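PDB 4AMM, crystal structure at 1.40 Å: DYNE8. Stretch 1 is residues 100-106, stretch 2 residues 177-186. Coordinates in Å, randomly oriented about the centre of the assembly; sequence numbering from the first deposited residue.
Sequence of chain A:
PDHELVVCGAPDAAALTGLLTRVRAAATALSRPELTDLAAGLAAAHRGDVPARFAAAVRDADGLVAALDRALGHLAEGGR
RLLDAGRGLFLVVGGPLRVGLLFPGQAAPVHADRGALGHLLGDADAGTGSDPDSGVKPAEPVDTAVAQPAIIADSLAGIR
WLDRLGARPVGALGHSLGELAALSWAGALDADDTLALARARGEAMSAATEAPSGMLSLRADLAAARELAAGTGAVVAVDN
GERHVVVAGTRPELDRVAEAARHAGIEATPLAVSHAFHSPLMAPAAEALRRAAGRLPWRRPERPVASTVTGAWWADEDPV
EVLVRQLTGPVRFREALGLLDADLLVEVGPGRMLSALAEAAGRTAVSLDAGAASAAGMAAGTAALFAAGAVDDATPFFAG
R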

ATOM      1  N   GLY A 100      -6.044  -2.738   8.125  1.00 11.95           N
ATOM      2  CA  GLY A 100      -4.729  -3.368   7.944  1.00 12.61           C
ATOM      3  C   GLY A 100      -3.799  -2.404   7.256  1.00 12.05           C
ATOM      4  O   GLY A 100      -4.279  -1.550   6.521  1.00 12.96           O
ATOM      5  N   LEU A 101      -2.502  -2.550   7.454  1.00 11.64           N
ATOM      6  CA  LEU A 101      -1.500  -1.762   6.738  1.00 11.39           C
ATOM      7  C   LEU A 101      -0.838  -2.509   5.596  1.00 11.35           C
ATOM      8  O   LEU A 101      -0.570  -3.682   5.666  1.00 12.15           O
ATOM      9  N   LEU A 102      -0.577  -1.741   4.551  1.00 11.70           N
ATOM     10  CA  LEU A 102       0.235  -2.240   3.364  1.00 11.16           C
ATOM     11  C   LEU A 102       1.491  -1.456   3.206  1.00 10.44           C
ATOM     12  O   LEU A 102       1.423  -0.232   3.094  1.00 12.25           O
ATOM     13  N   PHE A 103       2.642  -2.156   3.191  1.00  9.78           N
ATOM     14  CA  PHE A 103       3.905  -1.449   3.019  1.00 11.01           C
ATOM     15  C   PHE A 103       4.482  -1.795   1.625  1.00 11.21           C
ATOM     16  O   PHE A 103       4.768  -2.979   1.351  1.00 11.19           O
ATOM     17  N   PRO A 104       4.605  -0.771   0.755  1.00 11.99           N
ATOM     18  CA  PRO A 104       4.985  -1.063  -0.636  1.00 12.36           C
ATOM     19  C   PRO A 104       6.427  -1.415  -0.792  1.00 12.73           C
ATOM     20  O   PRO A 104       7.343  -1.099   0.015  1.00 13.47           O
ATOM     21  N   GLY A 105       6.669  -2.020  -1.966  1.00 14.20           N
ATOM     22  CA  GLY A 105       8.086  -2.188  -2.424  1.00 15.56           C
ATOM     23  C   GLY A 105       8.362  -1.237  -3.570  1.00 16.90           C
ATOM     24  O   GLY A 105       7.672  -0.191  -3.774  1.00 18.79           O
ATOM     25  N   GLN A 106       9.393  -1.633  -4.322  1.00 19.71           N
ATOM     26  CA  GLN A 106       9.765  -0.813  -5.472  1.00 23.29           C
ATOM     27  C   GLN A 106       8.737  -0.839  -6.625  1.00 25.44           C
ATOM     28  O   GLN A 106       8.079  -1.844  -6.839  1.00 28.58           O
ATOM     29  N   LEU A 177      10.465  -5.594  -0.653  1.00 11.55           N
ATOM     30  CA  LEU A 177      11.113  -4.600   0.165  1.00 13.07           C
ATOM     31  C   LEU A 177      10.254  -4.149   1.352  1.00 11.73           C
ATOM     32  O   LEU A 177      10.770  -3.867   2.454  1.00 12.94           O
ATOM     33  N   GLY A 178       8.957  -3.960   1.087  1.00 11.95           N
ATOM     34  CA  GLY A 178       8.076  -3.463   2.179  1.00 11.65           C
ATOM     35  C   GLY A 178       8.025  -4.375   3.385  1.00 11.81           C
ATOM     36  O   GLY A 178       7.618  -3.854   4.447  1.00 11.71           O
ATOM     37  N   GLU A 179       8.371  -5.637   3.274  1.00 11.51           N
ATOM     38  CA  GLU A 179       8.365  -6.485   4.492  1.00 10.41           C
ATOM     39  C   GLU A 179       9.339  -5.892   5.490  1.00 14.01           C
ATOM     40  O   GLU A 179       9.133  -6.062   6.690  1.00 14.23           O
ATOM     41  N   LEU A 180      10.419  -5.275   5.096  1.00 12.43           N
ATOM     42  CA  LEU A 180      11.349  -4.579   6.036  1.00 13.15           C
ATOM     43  C   LEU A 180      10.647  -3.492   6.831  1.00 14.19           C
ATOM     44  O   LEU A 180      10.803  -3.430   8.083  1.00 14.67           O
ATOM     45  N   ALA A 181       9.805  -2.701   6.197  1.00 12.97           N
ATOM     46  CA  ALA A 181       9.088  -1.625   6.879  1.00 12.87           C
ATOM     47  C   ALA A 181       8.012  -2.277   7.741  1.00 13.04           C
ATOM     48  O   ALA A 181       7.776  -1.752   8.892  1.00 14.08           O
ATOM     49  N   ALA A 182       7.325  -3.327   7.306  1.00 11.93           N
ATOM     50  CA  ALA A 182       6.318  -3.986   8.126  1.00 12.98           C
ATOM     51  C   ALA A 182       6.977  -4.506   9.414  1.00 13.66           C
ATOM     52  O   ALA A 182       6.354  -4.370  10.514  1.00 15.50           O
ATOM     53  N   LEU A 183       8.134  -5.132   9.306  1.00 13.23           N
ATOM     54  CA  LEU A 183       8.825  -5.647  10.511  1.00 13.66           C
ATOM     55  C   LEU A 183       9.203  -4.496  11.389  1.00 16.03           C
ATOM     56  O   LEU A 183       9.134  -4.648  12.630  1.00 16.92           O
ATOM     57  N   SER A 184       9.605  -3.342  10.876  1.00 14.04           N
ATOM     58  CA  SER A 184       9.983  -2.184  11.705  1.00 14.80           C
ATOM     59  C   SER A 184       8.739  -1.694  12.439  1.00 15.10           C
ATOM     60  O   SER A 184       8.746  -1.468  13.673  1.00 17.09           O
ATOM     61  N   TRP A 185       7.633  -1.570  11.725  1.00 16.10           N
ATOM     62  CA  TRP A 185       6.370  -1.190  12.373  1.00 15.46           C
ATOM     63  C   TRP A 185       5.998  -2.140  13.487  1.00 16.11           C
ATOM     64  O   TRP A 185       5.468  -1.681  14.553  1.00 17.16           O
ATOM     65  N   ALA A 186       6.259  -3.430  13.306  1.00 15.69           N
ATOM     66  CA  ALA A 186       5.913  -4.500  14.255  1.00 16.27           C
ATOM     67  C   ALA A 186       6.950  -4.533  15.399  1.00 17.86           C
ATOM     68  O   ALA A 186       6.773  -5.378  16.324  1.00 21.63           O
TER

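Leu177 opens the contact with its CA-to-CB bond directed toward stretch 1. Its chi1 is t (174°) and chi2 p (63°), and its CB lies 4.0 Å from Gly105 CA, beside a residue with no side chain. The polar link here runs through a single water, which accepts hydrogen bonds from Gln106 N (water O to Gln106 N 3.0 Å) and from Leu177 N (water O to Leu177 N 3.3 Å). No direct hydrogen bond joins the stretches.

Gly178 CA lies 4.7 Å from Phe103 CA, as Leu177 CA does from Gly105 CA. Its CA-H points almost straight at Phe103 O (Gly178 CA to Phe103 O 3.4 Å, angle at H 171°), and Gly178 CA is also 3.3 Å from Pro104 O. An ideal CB on Gly178 would fall 1.9 Å from Phe103 O, so the approach depends on the bare alpha carbon. Glu179 then points away and Leu180 sideways, neither in contact.

The next turn receives Phe103, whose CA-to-CB bond points toward the helix with chi1 m (-75°) and chi2 -85°. Ala181, also directed toward the other stretch, sets its CB 3.5 Å from Phe103 CD1. Ala182 points sideways, yet its CB remains 3.7 Å from Phe103 CD2. Ala182 N and Ala181 C lie over one face of the phenyl ring, which therefore packs against helix backbone as well as methyl groups. Leu183 points away, and Ser184 sideways without contact.

Trp185 points toward the strand with chi1 t (168°) and chi2 82°. Its CB meets Phe103 CZ at 3.7 Å; the two aromatic rings are oblique, their planes at 42°. Leu101, an m,t rotamer directed toward the helix, places CD1 3.6 Å from the centroid of the Trp185 five-membered ring, 18° off its normal: a CH-pi contact over the face.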

ATOM      1  CB  LEU A 101      -0.401  -1.258   7.674  1.00 12.11           C
ATOM      2  CG  LEU A 101      -0.887  -0.569   8.967  1.00 11.41           C
ATOM      3  CD1 LEU A 101       0.337  -0.147   9.754  1.00 12.72           C
ATOM      4  CD2 LEU A 101      -1.712   0.642   8.605  1.00 14.88           C
ATOM      5  CB  LEU A 102      -0.618  -2.083   2.108  1.00 11.50           C
ATOM      6  CG  LEU A 102      -2.023  -2.705   2.125  1.00 10.85           C
ATOM      7  CD1 LEU A 102      -2.805  -2.295   0.816  1.00 15.20           C
ATOM      8  CD2 LEU A 102      -1.991  -4.197   2.218  1.00 16.63           C
ATOM      9  CB  PHE A 103       4.903  -1.898   4.085  1.00 12.20           C
ATOM     10  CG  PHE A 103       4.571  -1.298   5.465  1.00 11.66           C
ATOM     11  CD1 PHE A 103       5.040  -0.045   5.762  1.00 12.64           C
ATOM     12  CD2 PHE A 103       3.802  -1.982   6.413  1.00 11.38           C
ATOM     13  CE1 PHE A 103       4.743   0.575   7.010  1.00 12.65           C
ATOM     14  CE2 PHE A 103       3.487  -1.334   7.678  1.00 12.82           C
ATOM     15  CZ  PHE A 103       3.969  -0.092   7.967  1.00 11.96           C
ATOM     16  CB  PRO A 104       4.698   0.267  -1.323  1.00 14.13           C
ATOM     17  CG  PRO A 104       5.009   1.288  -0.263  1.00 14.52           C
ATOM     18  CD  PRO A 104       4.422   0.651   1.040  1.00 12.29           C
ATOM     19  CB  GLN A 106      11.241  -1.188  -5.781  1.00 24.68           C
ATOM     20  CG  GLN A 106      11.849  -0.613  -6.973  1.00 29.73           C
ATOM     21  CD  GLN A 106      13.212  -1.245  -7.209  1.00 29.92           C
ATOM     22  OE1 GLN A 106      13.436  -1.941  -8.199  1.00 33.92           O
ATOM     23  NE2 GLN A 106      14.087  -1.042  -6.302  1.00 29.86           N
ATOM     24  CB  LEU A 177      11.473  -3.364  -0.709  1.00 12.65           C
ATOM     25  CG  LEU A 177      12.034  -2.154   0.021  1.00 13.68           C
ATOM     26  CD1 LEU A 177      13.395  -2.476   0.702  1.00 15.30           C
ATOM     27  CD2 LEU A 177      12.136  -1.019  -0.962  1.00 14.30           C
ATOM     28  CB  GLU A 179       8.734  -7.889   4.115  1.00 12.68           C
ATOM     29  CG  GLU A 179       8.478  -8.893   5.302  1.00 14.67           C
ATOM     30  CD  GLU A 179       7.795 -10.154   4.858  1.00 16.55           C
ATOM     31  OE1 GLU A 179       6.932 -10.141   3.955  1.00 15.91           O
ATOM     32  OE2 GLU A 179       8.036 -11.248   5.474  1.00 15.75           O
ATOM     33  CB  LEU A 180      12.575  -3.945   5.369  1.00 14.68           C
ATOM     34  CG  LEU A 180      13.664  -4.925   4.983  1.00 17.75           C
ATOM     35  CD1 LEU A 180      13.217  -5.951   3.906  1.00 17.54           C
ATOM     36  CD2 LEU A 180      14.844  -4.090   4.465  1.00 17.47           C
ATOM     37  CB  ALA A 181       8.464  -0.691   5.868  1.00 14.71           C
ATOM     38  CB  ALA A 182       5.589  -5.095   7.362  1.00 13.48           C
ATOM     39  CB  LEU A 183      10.077  -6.404  10.038  1.00 14.24           C
ATOM     40  CG  LEU A 183       9.725  -7.771   9.472  1.00 16.00           C
ATOM     41  CD1 LEU A 183      10.897  -8.442   8.792  1.00 18.88           C
ATOM     42  CD2 LEU A 183       9.199  -8.787  10.554  1.00 17.85           C
ATOM     43  CB  SER A 184      10.645  -1.061  10.903  1.00 15.50           C
ATOM     44  OG  SER A 184      11.168  -0.085  11.805  1.00 17.95           O
ATOM     45  CB  TRP A 185       5.240  -1.161  11.284  1.00 14.31           C
ATOM     46  CG  TRP A 185       3.806  -1.058  11.863  1.00 14.69           C
ATOM     47  CD1 TRP A 185       3.168   0.089  12.274  1.00 17.09           C
ATOM     48  CD2 TRP A 185       2.947  -2.166  12.144  1.00 14.88           C
ATOM     49  NE1 TRP A 185       1.949  -0.259  12.866  1.00 15.63           N
ATOM     50  CE2 TRP A 185       1.757  -1.601  12.717  1.00 14.04           C
ATOM     51  CE3 TRP A 185       3.007  -3.552  11.893  1.00 14.80           C
ATOM     52  CZ2 TRP A 185       0.697  -2.373  13.112  1.00 14.81           C
ATOM     53  CZ3 TRP A 185       1.882  -4.321  12.247  1.00 16.21           C
ATOM     54  CH2 TRP A 185       0.756  -3.712  12.850  1.00 16.70           C
ATOM     55  CB  ALA A 186       5.766  -5.858  13.565  1.00 17.59           C
TER
HETATM   56  O   HOH W   1      10.285  -4.385  -3.684  1.00 18.82           O